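Local coordinates for protein putative dihydrodipicolinate synthase (Thermus thermophilus, PDB 2PCQ) that is of unassigned function here but belongs to the dihydrodipicolinate synthetase family of TIM-barrel proteins and binds a potassium ion in the crystal, at residues E50-R54 against G79-E83; P64-M70 against A89-T95; L108-E113 against A138-L142; A178-L182 against A219-Q223; A195-A200 against L229-L233. Numbering follows the deposited sequence.

Contact 1: E50-R54 against G79-E83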
# COMPACT_ATOMS: atom_id res chain seq x y z
N GLU A 50 23.66 14.16 -21.51
CA GLU A 50 24.00 14.91 -22.71
C GLU A 50 22.75 15.52 -23.34
O GLU A 50 22.74 16.71 -23.69
CB GLU A 50 24.71 13.98 -23.71
CG GLU A 50 25.31 14.66 -24.93
CD GLU A 50 24.28 14.98 -26.00
OE1 GLU A 50 23.47 14.09 -26.33
OE2 GLU A 50 24.28 16.12 -26.52
N GLU A 51 21.70 14.72 -23.49
CA GLU A 51 20.45 15.20 -24.07
C GLU A 51 19.82 16.25 -23.15
O GLU A 51 19.26 17.24 -23.61
CB GLU A 51 19.48 14.03 -24.29
CG GLU A 51 20.07 12.93 -25.17
CD GLU A 51 19.20 11.69 -25.26
OE1 GLU A 51 18.69 11.25 -24.21
OE2 GLU A 51 19.03 11.15 -26.38
N ARG A 52 19.93 16.02 -21.84
CA ARG A 52 19.39 16.93 -20.83
C ARG A 52 19.99 18.33 -21.02
O ARG A 52 19.26 19.33 -21.02
CB ARG A 52 19.73 16.41 -19.43
CG ARG A 52 19.19 17.25 -18.28
CD ARG A 52 19.84 16.82 -16.97
NE ARG A 52 21.27 17.10 -16.97
CZ ARG A 52 22.20 16.36 -16.36
NH1 ARG A 52 21.85 15.27 -15.68
NH2 ARG A 52 23.47 16.71 -16.44
N ALA A 53 21.31 18.40 -21.16
CA ALA A 53 22.00 19.67 -21.34
C ALA A 53 21.65 20.29 -22.70
O ALA A 53 21.45 21.49 -22.81
CB ALA A 53 23.51 19.47 -21.23
N ARG A 54 21.59 19.44 -23.72
CA ARG A 54 21.28 19.89 -25.07
C ARG A 54 19.87 20.48 -25.14
O ARG A 54 19.65 21.54 -25.71
CB ARG A 54 21.41 18.71 -26.04
CG ARG A 54 21.70 19.10 -27.47
CD ARG A 54 22.08 17.86 -28.28
NE ARG A 54 20.93 17.01 -28.57
CZ ARG A 54 20.97 15.69 -28.59
NH1 ARG A 54 22.11 15.05 -28.34
NH2 ARG A 54 19.88 14.99 -28.88
N GLY A 79 26.04 18.18 -12.31
CA GLY A 79 25.97 18.65 -13.68
C GLY A 79 24.62 19.26 -14.02
O GLY A 79 24.55 20.30 -14.69
N ALA A 80 23.55 18.63 -13.56
CA ALA A 80 22.20 19.12 -13.82
C ALA A 80 22.04 20.52 -13.24
O ALA A 80 21.47 21.40 -13.88
CB ALA A 80 21.18 18.17 -13.21
N LEU A 81 22.55 20.72 -12.03
CA LEU A 81 22.45 22.01 -11.37
C LEU A 81 23.26 23.07 -12.12
O LEU A 81 22.77 24.17 -12.36
CB LEU A 81 22.92 21.91 -9.92
CG LEU A 81 22.77 23.15 -9.03
CD1 LEU A 81 22.75 22.74 -7.57
CD2 LEU A 81 23.91 24.13 -9.31
N LEU A 82 24.50 22.74 -12.50
CA LEU A 82 25.35 23.69 -13.22
C LEU A 82 24.70 24.13 -14.52
O LEU A 82 24.75 25.30 -14.90
CB LEU A 82 26.72 23.08 -13.52
CG LEU A 82 27.61 22.76 -12.31
CD1 LEU A 82 28.93 22.18 -12.80
CD2 LEU A 82 27.85 24.03 -11.50
N GLU A 83 24.08 23.18 -15.22
CA GLU A 83 23.40 23.44 -16.48
C GLU A 83 22.22 24.38 -16.28
O GLU A 83 22.03 25.33 -17.04
CB GLU A 83 22.93 22.12 -17.09
CG GLU A 83 24.07 21.28 -17.66
CD GLU A 83 23.73 19.80 -17.76
OE1 GLU A 83 22.53 19.46 -17.83
OE2 GLU A 83 24.67 18.98 -17.77
O HOH W 1 20.20 20.72 -18.47
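Arg52 stretches across the gap between two helices and brings its guanidinium against the start of segment 79-83, with Arg52 CZ 3.8 Å from Ala80 CB and Arg52 NH2 3.7 Å from Gly79 C. One face of the guanidinium looks onto Ala80 N, 3.5 Å from Arg52 NH2; both atoms are donors, so this is packing and not a bond. Its edge is engaged by Glu83 in a two-pronged salt bridge: Arg52 NE donates to Glu83 OE1 at 2.8 Å and Arg52 NH2 to Glu83 OE2 at 2.9 Å. The segments belong to helices 49-57 and 74-87, consecutive helices on the outside of the TIM barrel, which run almost parallel here (11°) with their axes 10.3 Å apart. The gap is bridged by the long Arg52 and Glu83 side chains, and Ala53 CB packs 3.5 Å from Glu83 CD. Water 1 donates to Glu83 OE1 at 2.7 Å and, more weakly, to Arg52 O at 3.1 Å, a carbonyl that is also hydrogen-bonded to Tyr38 OH. Behind Ala80, Leu69 of strand 66-69 lines the barrel wall. On the far flank of helix 49-57, Arg54 NH1 forms a salt bridge with Glu50 OE1 at 2.6 Å.

Contact 2: P64-M70 against A89-T95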
# COMPACT_ATOMS: atom_id res chain seq x y z
N PRO A 64 10.85 34.29 -16.00
CA PRO A 64 11.56 33.47 -15.01
C PRO A 64 11.04 32.04 -15.09
O PRO A 64 9.83 31.81 -15.05
CB PRO A 64 11.21 34.15 -13.69
CG PRO A 64 11.08 35.60 -14.08
CD PRO A 64 10.30 35.51 -15.38
N PHE A 65 11.95 31.08 -15.19
CA PHE A 65 11.54 29.68 -15.29
C PHE A 65 12.19 28.78 -14.25
O PHE A 65 13.18 29.15 -13.61
CB PHE A 65 11.85 29.15 -16.69
CG PHE A 65 13.32 29.10 -17.02
CD1 PHE A 65 14.01 27.88 -17.00
CD2 PHE A 65 14.02 30.25 -17.37
CE1 PHE A 65 15.36 27.82 -17.34
CE2 PHE A 65 15.37 30.20 -17.70
CZ PHE A 65 16.05 28.98 -17.68
N LEU A 66 11.61 27.60 -14.09
CA LEU A 66 12.10 26.61 -13.15
C LEU A 66 12.59 25.41 -13.93
O LEU A 66 12.11 25.14 -15.04
CB LEU A 66 10.98 26.17 -12.21
CG LEU A 66 10.29 27.22 -11.34
CD1 LEU A 66 9.10 26.59 -10.64
CD2 LEU A 66 11.28 27.78 -10.32
N VAL A 67 13.55 24.69 -13.37
CA VAL A 67 14.07 23.50 -14.01
C VAL A 67 13.99 22.35 -13.02
O VAL A 67 14.49 22.45 -11.89
CB VAL A 67 15.53 23.67 -14.47
CG1 VAL A 67 16.03 22.38 -15.11
CG2 VAL A 67 15.63 24.82 -15.46
N GLY A 68 13.36 21.26 -13.43
CA GLY A 68 13.25 20.11 -12.55
C GLY A 68 14.57 19.36 -12.51
O GLY A 68 15.22 19.20 -13.54
N LEU A 69 14.97 18.90 -11.32
CA LEU A 69 16.21 18.15 -11.18
C LEU A 69 15.88 16.84 -10.48
O LEU A 69 15.55 16.82 -9.29
CB LEU A 69 17.24 18.95 -10.38
CG LEU A 69 18.66 18.39 -10.39
CD1 LEU A 69 19.65 19.49 -10.05
CD2 LEU A 69 18.78 17.24 -9.41
N MSE A 70 15.94 15.76 -11.24
CA MSE A 70 15.64 14.45 -10.70
C MSE A 70 16.82 13.50 -10.90
O MSE A 70 16.97 12.90 -11.97
CB MSE A 70 14.40 13.89 -11.37
CG MSE A 70 13.26 14.88 -11.35
SE MSE A 70 11.66 14.13 -12.06
CE MSE A 70 10.66 15.79 -12.25
N ALA A 89 18.09 29.73 -14.90
CA ALA A 89 16.91 29.28 -14.17
C ALA A 89 16.76 30.01 -12.84
O ALA A 89 17.75 30.23 -12.14
CB ALA A 89 16.99 27.77 -13.92
N MSE A 90 15.53 30.38 -12.52
CA MSE A 90 15.21 31.08 -11.28
C MSE A 90 15.42 30.17 -10.07
O MSE A 90 15.85 30.62 -9.01
CB MSE A 90 13.75 31.56 -11.35
CG MSE A 90 13.03 31.61 -10.04
SE MSE A 90 11.24 32.26 -10.33
CE MSE A 90 10.57 30.71 -11.33
N ALA A 91 15.14 28.88 -10.25
CA ALA A 91 15.32 27.91 -9.17
C ALA A 91 15.14 26.50 -9.69
O ALA A 91 14.67 26.29 -10.81
CB ALA A 91 14.34 28.19 -8.04
N LEU A 92 15.53 25.53 -8.87
CA LEU A 92 15.39 24.12 -9.22
C LEU A 92 14.15 23.57 -8.52
O LEU A 92 13.65 24.16 -7.57
CB LEU A 92 16.61 23.33 -8.72
CG LEU A 92 18.00 23.71 -9.23
CD1 LEU A 92 19.04 23.01 -8.37
CD2 LEU A 92 18.15 23.31 -10.69
N LEU A 93 13.66 22.45 -9.03
CA LEU A 93 12.53 21.76 -8.44
C LEU A 93 13.11 20.35 -8.33
O LEU A 93 13.09 19.59 -9.29
CB LEU A 93 11.31 21.78 -9.37
CG LEU A 93 10.07 22.46 -8.77
CD1 LEU A 93 8.94 22.49 -9.79
CD2 LEU A 93 9.65 21.71 -7.53
N ALA A 94 13.67 20.04 -7.17
CA ALA A 94 14.33 18.76 -6.97
C ALA A 94 13.56 17.70 -6.18
O ALA A 94 13.00 17.98 -5.13
CB ALA A 94 15.69 18.99 -6.32
N THR A 95 13.57 16.48 -6.71
CA THR A 95 12.91 15.34 -6.09
C THR A 95 13.94 14.60 -5.24
O THR A 95 15.15 14.75 -5.45
CB THR A 95 12.39 14.36 -7.16
OG1 THR A 95 13.47 14.01 -8.03
CG2 THR A 95 11.26 14.98 -7.97
O HOH W 2 16.84 15.10 -7.60
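Leu69 and Leu92 form the apolar centre on one face of the sheet, Leu69 CD1 lying 3.9 Å from Leu92 CD1, while Val67 CG2 packs 3.6 Å from Ala89 CB. This face looks outward to helix 74-87, where Leu69 meets Ala80 and Leu92 meets Leu81 and Ala84. Leu66 and Leu93 occupy the opposite, barrel-interior face, with Leu66 CD1 4.2 Å from Leu93 CD1. Near the start, Ala89 CA sits over the Phe65 ring in a CH-pi contact, 3.9 Å from its centroid. With helix 74-87 between them, these parallel strands make a beta-alpha-beta crossover of the TIM barrel. Their backbones are joined by Val67 N to Ala91 O (3.2 Å), Leu93 N to Val67 O (3.0 Å) and Leu69 N to Leu93 O (2.9 Å). Met90 N donates to Phe65 O at 2.9 Å, and at the other end Thr95 N donates to Leu69 O at 3.3 Å, where water 2 lies 2.7 Å from Leu69 O and 2.8 Å from Thr95 O.

Contact 3: L108-E113 against A138-L142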
# COMPACT_ATOMS: atom_id res chain seq x y z
N LEU A 108 18.74 12.48 3.18
CA LEU A 108 17.73 13.27 2.48
C LEU A 108 18.01 14.75 2.70
O LEU A 108 17.98 15.55 1.76
CB LEU A 108 16.33 12.94 3.00
CG LEU A 108 15.19 13.78 2.39
CD1 LEU A 108 15.04 13.46 0.91
CD2 LEU A 108 13.90 13.48 3.12
N LEU A 109 18.27 15.11 3.96
CA LEU A 109 18.56 16.49 4.31
C LEU A 109 19.90 16.90 3.71
O LEU A 109 20.04 18.01 3.21
CB LEU A 109 18.60 16.66 5.84
CG LEU A 109 17.31 16.26 6.58
CD1 LEU A 109 17.51 16.43 8.08
CD2 LEU A 109 16.15 17.12 6.09
N ARG A 110 20.88 16.00 3.76
CA ARG A 110 22.19 16.29 3.20
C ARG A 110 22.08 16.58 1.71
O ARG A 110 22.77 17.45 1.18
CB ARG A 110 23.15 15.12 3.41
CG ARG A 110 23.51 14.85 4.87
CD ARG A 110 24.78 14.01 4.98
NE ARG A 110 24.62 12.64 4.48
CZ ARG A 110 24.05 11.65 5.16
NH1 ARG A 110 23.58 11.87 6.38
NH2 ARG A 110 23.96 10.44 4.62
N TYR A 111 21.20 15.84 1.03
CA TYR A 111 21.01 16.02 -0.41
C TYR A 111 20.52 17.44 -0.72
O TYR A 111 21.14 18.16 -1.50
CB TYR A 111 19.99 15.00 -0.93
CG TYR A 111 19.80 15.00 -2.43
CD1 TYR A 111 20.83 14.60 -3.29
CD2 TYR A 111 18.60 15.43 -3.00
CE1 TYR A 111 20.66 14.61 -4.67
CE2 TYR A 111 18.42 15.45 -4.38
CZ TYR A 111 19.45 15.04 -5.21
OH TYR A 111 19.27 15.07 -6.57
N TYR A 112 19.41 17.82 -0.11
CA TYR A 112 18.83 19.14 -0.34
C TYR A 112 19.71 20.30 0.13
O TYR A 112 19.76 21.34 -0.51
CB TYR A 112 17.45 19.23 0.32
CG TYR A 112 16.37 18.52 -0.47
CD1 TYR A 112 15.70 17.42 0.06
CD2 TYR A 112 16.02 18.96 -1.75
CE1 TYR A 112 14.70 16.77 -0.67
CE2 TYR A 112 15.02 18.32 -2.48
CZ TYR A 112 14.36 17.23 -1.93
OH TYR A 112 13.36 16.61 -2.64
N GLU A 113 20.40 20.12 1.25
CA GLU A 113 21.26 21.18 1.76
C GLU A 113 22.45 21.40 0.83
O GLU A 113 22.90 22.53 0.65
CB GLU A 113 21.73 20.84 3.18
CG GLU A 113 20.58 20.71 4.16
CD GLU A 113 21.02 20.30 5.55
OE1 GLU A 113 22.10 19.69 5.68
OE2 GLU A 113 20.27 20.57 6.51
N ALA A 138 10.71 16.32 7.43
CA ALA A 138 11.85 16.74 6.62
C ALA A 138 11.59 18.11 6.00
O ALA A 138 12.47 18.96 5.96
CB ALA A 138 12.14 15.72 5.53
N VAL A 139 10.36 18.32 5.53
CA VAL A 139 10.01 19.60 4.93
C VAL A 139 10.17 20.72 5.96
O VAL A 139 10.68 21.79 5.65
CB VAL A 139 8.55 19.61 4.41
CG1 VAL A 139 8.20 20.99 3.86
CG2 VAL A 139 8.37 18.54 3.33
N GLU A 140 9.74 20.46 7.19
CA GLU A 140 9.85 21.46 8.24
C GLU A 140 11.30 21.74 8.63
O GLU A 140 11.66 22.86 8.97
CB GLU A 140 9.04 21.03 9.48
CG GLU A 140 9.16 22.00 10.65
CD GLU A 140 8.03 21.86 11.65
OE1 GLU A 140 7.48 20.75 11.78
OE2 GLU A 140 7.70 22.86 12.32
N ALA A 141 12.15 20.72 8.56
CA ALA A 141 13.55 20.88 8.89
C ALA A 141 14.27 21.69 7.80
O ALA A 141 15.19 22.45 8.09
CB ALA A 141 14.23 19.52 9.05
N LEU A 142 13.83 21.52 6.56
CA LEU A 142 14.44 22.22 5.43
C LEU A 142 13.89 23.62 5.21
O LEU A 142 14.58 24.49 4.67
CB LEU A 142 14.27 21.40 4.15
CG LEU A 142 15.03 20.07 4.11
CD1 LEU A 142 14.51 19.20 2.99
CD2 LEU A 142 16.51 20.36 3.94
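Two barrel-surface helices, 107-118 and 136-142, mesh through leucine bumps. Leu109 projects its CD2 methyl into the hollow formed by Ala138, Ala141 and Leu142: Leu109 CD2 is 4.3 Å from Ala138 CB, 4.3 Å from Ala141 CB and 3.7 Å from Leu142 CG. In return Leu142 enters a groove lined by Leu109, Tyr112 and Glu113, its CD1 3.6 Å from Tyr112 CD1 and its CD2 4.1 Å from Glu113 CG. The small Ala138 leaves space for Leu108, whose CD2 approaches Ala138 CB to 3.7 Å. The segment axes cross at -39° and come no nearer than 10.7 Å, so the side chains do the bridging. Beneath them, Leu142 and Tyr112 both rest on Leu123 of strand 121-125, so both helices pack on the same barrel strand. Helix 136-142 leads directly to the potassium site at Ala143 and Val148, and the Leu142 side chain is about 8 Å from the ion. No hydrogen bond crosses the contact, and Tyr112 OH turns to Ala94 O instead; cohesion between these segments therefore depends on apolar fit.

Contact 4: A178-L182 against A219-Q223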
# COMPACT_ATOMS: atom_id res chain seq x y z
N ALA A 178 -4.23 19.28 -10.31
CA ALA A 178 -5.33 20.05 -10.88
C ALA A 178 -6.74 19.79 -10.35
O ALA A 178 -7.48 20.74 -10.10
CB ALA A 178 -5.32 19.89 -12.40
N PRO A 179 -7.13 18.51 -10.17
CA PRO A 179 -8.47 18.20 -9.67
C PRO A 179 -8.89 18.83 -8.33
O PRO A 179 -10.08 19.02 -8.09
CB PRO A 179 -8.48 16.67 -9.62
CG PRO A 179 -7.56 16.30 -10.75
CD PRO A 179 -6.41 17.28 -10.55
N THR A 180 -7.93 19.14 -7.46
CA THR A 180 -8.26 19.74 -6.16
C THR A 180 -7.73 21.16 -6.04
O THR A 180 -7.59 21.70 -4.94
CB THR A 180 -7.64 18.92 -5.00
OG1 THR A 180 -6.22 18.80 -5.21
CG2 THR A 180 -8.26 17.53 -4.92
N PHE A 181 -7.45 21.78 -7.18
CA PHE A 181 -6.89 23.13 -7.22
C PHE A 181 -7.54 24.15 -6.28
O PHE A 181 -6.85 24.78 -5.48
CB PHE A 181 -6.89 23.66 -8.66
CG PHE A 181 -6.04 24.88 -8.85
CD1 PHE A 181 -4.77 24.96 -8.27
CD2 PHE A 181 -6.49 25.95 -9.61
CE1 PHE A 181 -3.97 26.08 -8.45
CE2 PHE A 181 -5.69 27.08 -9.80
CZ PHE A 181 -4.43 27.15 -9.21
N LEU A 182 -8.85 24.32 -6.37
CA LEU A 182 -9.51 25.30 -5.51
C LEU A 182 -9.33 24.94 -4.03
O LEU A 182 -9.21 25.83 -3.19
CB LEU A 182 -11.00 25.41 -5.85
CG LEU A 182 -11.79 26.46 -5.05
CD1 LEU A 182 -11.12 27.82 -5.18
CD2 LEU A 182 -13.22 26.53 -5.57
N ALA A 219 -15.43 30.97 -8.45
CA ALA A 219 -14.29 30.07 -8.36
C ALA A 219 -14.77 28.62 -8.36
O ALA A 219 -14.25 27.78 -9.09
CB ALA A 219 -13.50 30.37 -7.08
N GLN A 220 -15.78 28.33 -7.55
CA GLN A 220 -16.32 26.98 -7.48
C GLN A 220 -16.87 26.51 -8.82
O GLN A 220 -16.67 25.35 -9.20
CB GLN A 220 -17.41 26.89 -6.40
CG GLN A 220 -16.88 27.10 -4.99
CD GLN A 220 -17.96 26.94 -3.93
OE1 GLN A 220 -19.00 27.60 -4.00
NE2 GLN A 220 -17.72 26.08 -2.95
N GLU A 221 -17.56 27.38 -9.55
CA GLU A 221 -18.11 26.99 -10.85
C GLU A 221 -17.00 26.67 -11.85
O GLU A 221 -17.12 25.74 -12.64
CB GLU A 221 -19.02 28.08 -11.43
CG GLU A 221 -20.37 28.20 -10.73
CD GLU A 221 -21.15 26.89 -10.72
OE1 GLU A 221 -21.40 26.34 -11.82
OE2 GLU A 221 -21.50 26.41 -9.63
N LEU A 222 -15.92 27.45 -11.81
CA LEU A 222 -14.81 27.21 -12.73
C LEU A 222 -14.07 25.94 -12.32
O LEU A 222 -13.61 25.17 -13.17
CB LEU A 222 -13.87 28.42 -12.74
CG LEU A 222 -12.84 28.47 -13.87
CD1 LEU A 222 -13.51 28.13 -15.20
CD2 LEU A 222 -12.20 29.86 -13.92
N GLN A 223 -13.96 25.71 -11.01
CA GLN A 223 -13.31 24.52 -10.48
C GLN A 223 -14.06 23.28 -10.96
O GLN A 223 -13.46 22.28 -11.35
CB GLN A 223 -13.28 24.59 -8.95
CG GLN A 223 -13.24 23.25 -8.19
CD GLN A 223 -11.95 22.47 -8.36
OE1 GLN A 223 -10.86 23.04 -8.38
NE2 GLN A 223 -12.07 21.15 -8.46
O HOH W 3 -10.55 21.84 -11.10
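Gln223 has its chi1 in the t well (153°) and chi2 in p (68°), a bent conformation that brings its amide up to the start of helix 181-186. There NE2 and OE1 serve different backbone groups: Gln223 NE2 donates to Pro179 O at 2.9 Å, and Leu182 N donates to Gln223 OE1 at 3.1 Å. Leu182 N lies in the first turn, where amides have no helical acceptor, and the glutamine supplies one. Thr180, at the N-cap position, makes no capping bond with its p rotamer, and its side chain packs instead on Ser159 of the third subunit. Leu182 is t,p, which sends its methyls to the flank of helix 216-247: Leu182 CD1 is 4.0 Å from Ala219 CB, and Leu182 CD2 is 3.7 Å from Gln220 CG. The m,t form of Gln220 extends onward, and its NE2 is hydrogen-bonded to Ala186 O of the third subunit. Phe181, t at chi1, leads its ring away to Leu207 of helix 201-212. The contact thus ties the chain just after barrel strand 172-175 to the long helix 216-247 that follows the barrel, beside a subunit interface. Since one amide both gives and takes a hydrogen bond, the pairing sets which end of Gln223 is oxygen and which nitrogen, and lets a buried polar side chain have both ends of its amide hydrogen-bonded.

Contact 5: A195-A200 against L229-L233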
# COMPACT_ATOMS: atom_id res chain seq x y z
N ALA A 195 -0.07 20.39 -15.29
CA ALA A 195 0.03 19.87 -16.65
C ALA A 195 -1.16 20.39 -17.46
O ALA A 195 -1.04 20.66 -18.65
CB ALA A 195 0.02 18.34 -16.62
N ALA A 196 -2.30 20.53 -16.80
CA ALA A 196 -3.51 21.01 -17.46
C ALA A 196 -3.36 22.46 -17.92
O ALA A 196 -4.11 22.92 -18.78
CB ALA A 196 -4.71 20.88 -16.53
N ALA A 197 -2.40 23.18 -17.35
CA ALA A 197 -2.16 24.57 -17.72
C ALA A 197 -1.48 24.64 -19.09
O ALA A 197 -1.32 25.73 -19.65
CB ALA A 197 -1.31 25.27 -16.67
N ASN A 198 -1.07 23.49 -19.62
CA ASN A 198 -0.47 23.44 -20.95
C ASN A 198 -1.61 23.58 -21.96
O ASN A 198 -1.40 23.99 -23.10
CB ASN A 198 0.20 22.08 -21.23
CG ASN A 198 1.53 21.92 -20.53
OD1 ASN A 198 1.64 21.19 -19.55
ND2 ASN A 198 2.55 22.58 -21.05
N LEU A 199 -2.82 23.22 -21.53
CA LEU A 199 -3.99 23.25 -22.40
C LEU A 199 -4.93 24.43 -22.18
O LEU A 199 -5.40 25.04 -23.14
CB LEU A 199 -4.76 21.94 -22.26
CG LEU A 199 -3.95 20.65 -22.43
CD1 LEU A 199 -4.85 19.44 -22.16
CD2 LEU A 199 -3.36 20.58 -23.82
N ALA A 200 -5.22 24.73 -20.92
CA ALA A 200 -6.12 25.84 -20.60
C ALA A 200 -5.49 26.77 -19.57
O ALA A 200 -6.06 27.00 -18.50
CB ALA A 200 -7.45 25.29 -20.07
N LEU A 229 -11.30 17.90 -17.08
CA LEU A 229 -10.06 18.08 -17.82
C LEU A 229 -8.87 17.64 -16.96
O LEU A 229 -8.03 16.87 -17.40
CB LEU A 229 -9.87 19.55 -18.21
CG LEU A 229 -8.57 19.89 -18.94
CD1 LEU A 229 -8.69 19.49 -20.40
CD2 LEU A 229 -8.26 21.38 -18.83
N GLY A 230 -8.81 18.15 -15.73
CA GLY A 230 -7.71 17.80 -14.85
C GLY A 230 -7.71 16.35 -14.40
O GLY A 230 -6.65 15.74 -14.28
N ASP A 231 -8.90 15.81 -14.17
CA ASP A 231 -9.05 14.42 -13.72
C ASP A 231 -8.62 13.43 -14.79
O ASP A 231 -7.86 12.51 -14.52
CB ASP A 231 -10.51 14.15 -13.35
CG ASP A 231 -10.76 12.70 -12.96
OD1 ASP A 231 -10.25 12.26 -11.91
OD2 ASP A 231 -11.46 11.99 -13.72
N LEU A 232 -9.10 13.62 -16.02
CA LEU A 232 -8.75 12.73 -17.11
C LEU A 232 -7.28 12.84 -17.49
O LEU A 232 -6.62 11.84 -17.77
CB LEU A 232 -9.61 13.01 -18.34
CG LEU A 232 -11.04 12.45 -18.26
CD1 LEU A 232 -11.84 12.93 -19.46
CD2 LEU A 232 -10.99 10.92 -18.21
N LEU A 233 -6.76 14.07 -17.50
CA LEU A 233 -5.36 14.27 -17.86
C LEU A 233 -4.44 13.55 -16.87
O LEU A 233 -3.42 12.98 -17.26
CB LEU A 233 -5.03 15.77 -17.89
CG LEU A 233 -3.69 16.16 -18.51
CD1 LEU A 233 -3.61 15.63 -19.95
CD2 LEU A 233 -3.54 17.68 -18.50
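Leu229 opens the contact from helix 216-247, its CB directed at the loop that follows barrel strand 191-193. Leu229 CD2 lies 4.3 Å from Ala196 CB and 4.2 Å from Ala200 CB, while Leu229 CD1 is 4.2 Å from Leu199 CD1. The closest CA pair is Gly230 with Ala196, 5.9 Å apart. One turn on from Leu229, Leu233 completes the interface: its CD2 sits 3.5 Å from Ala196 CA, 3.9 Å from Ala196 CB, 4.1 Å from Ala195 CB and 4.3 Å from Leu199 CD1. Two leucines four residues apart thus both touch the small Ala196 from a single helix face. The loop offers them a compact, coiled surface, its turn held by Asn198 N to Ala195 O (3.0 Å) and Ala200 N to Ala196 O (3.0 Å). The contact carries no hydrogen bond of its own. Around it, Phe269 of helix 266-278 packs on both Leu199 and Leu229, later residues Ala244 and Leu245 of helix 216-247 come against Leu199, and Ala197 on the far side rests on Ile2 of strand 2-6, where the eight-stranded barrel closes.

Overall arrangement
From the N terminus, helix 49-57 is the first element used: contact 1 ties it to helix 74-87, enclosing strand 66-69. Contact 2 crosses contact 1 and closes the crossover loop around helix 74-87, the second helix of contact 1, which Leu69 and Leu92 touch. Contact 3 follows in series, linking helices 107-118 and 136-142 around strand 121-125, and meets contact 2 where Tyr112 OH probably bonds Ala94 O. Contacts 4 and 5 lie across the chain's centre from contacts 1 and 2. They cross one another, contact 4 closing around strand 191-193 and helix 201-212, contact 5 around helix 201-212, and abut at Pro179 and Gly230, fastening helix 216-247 to the start of helix 181-186 and to the loop after strand 191-193.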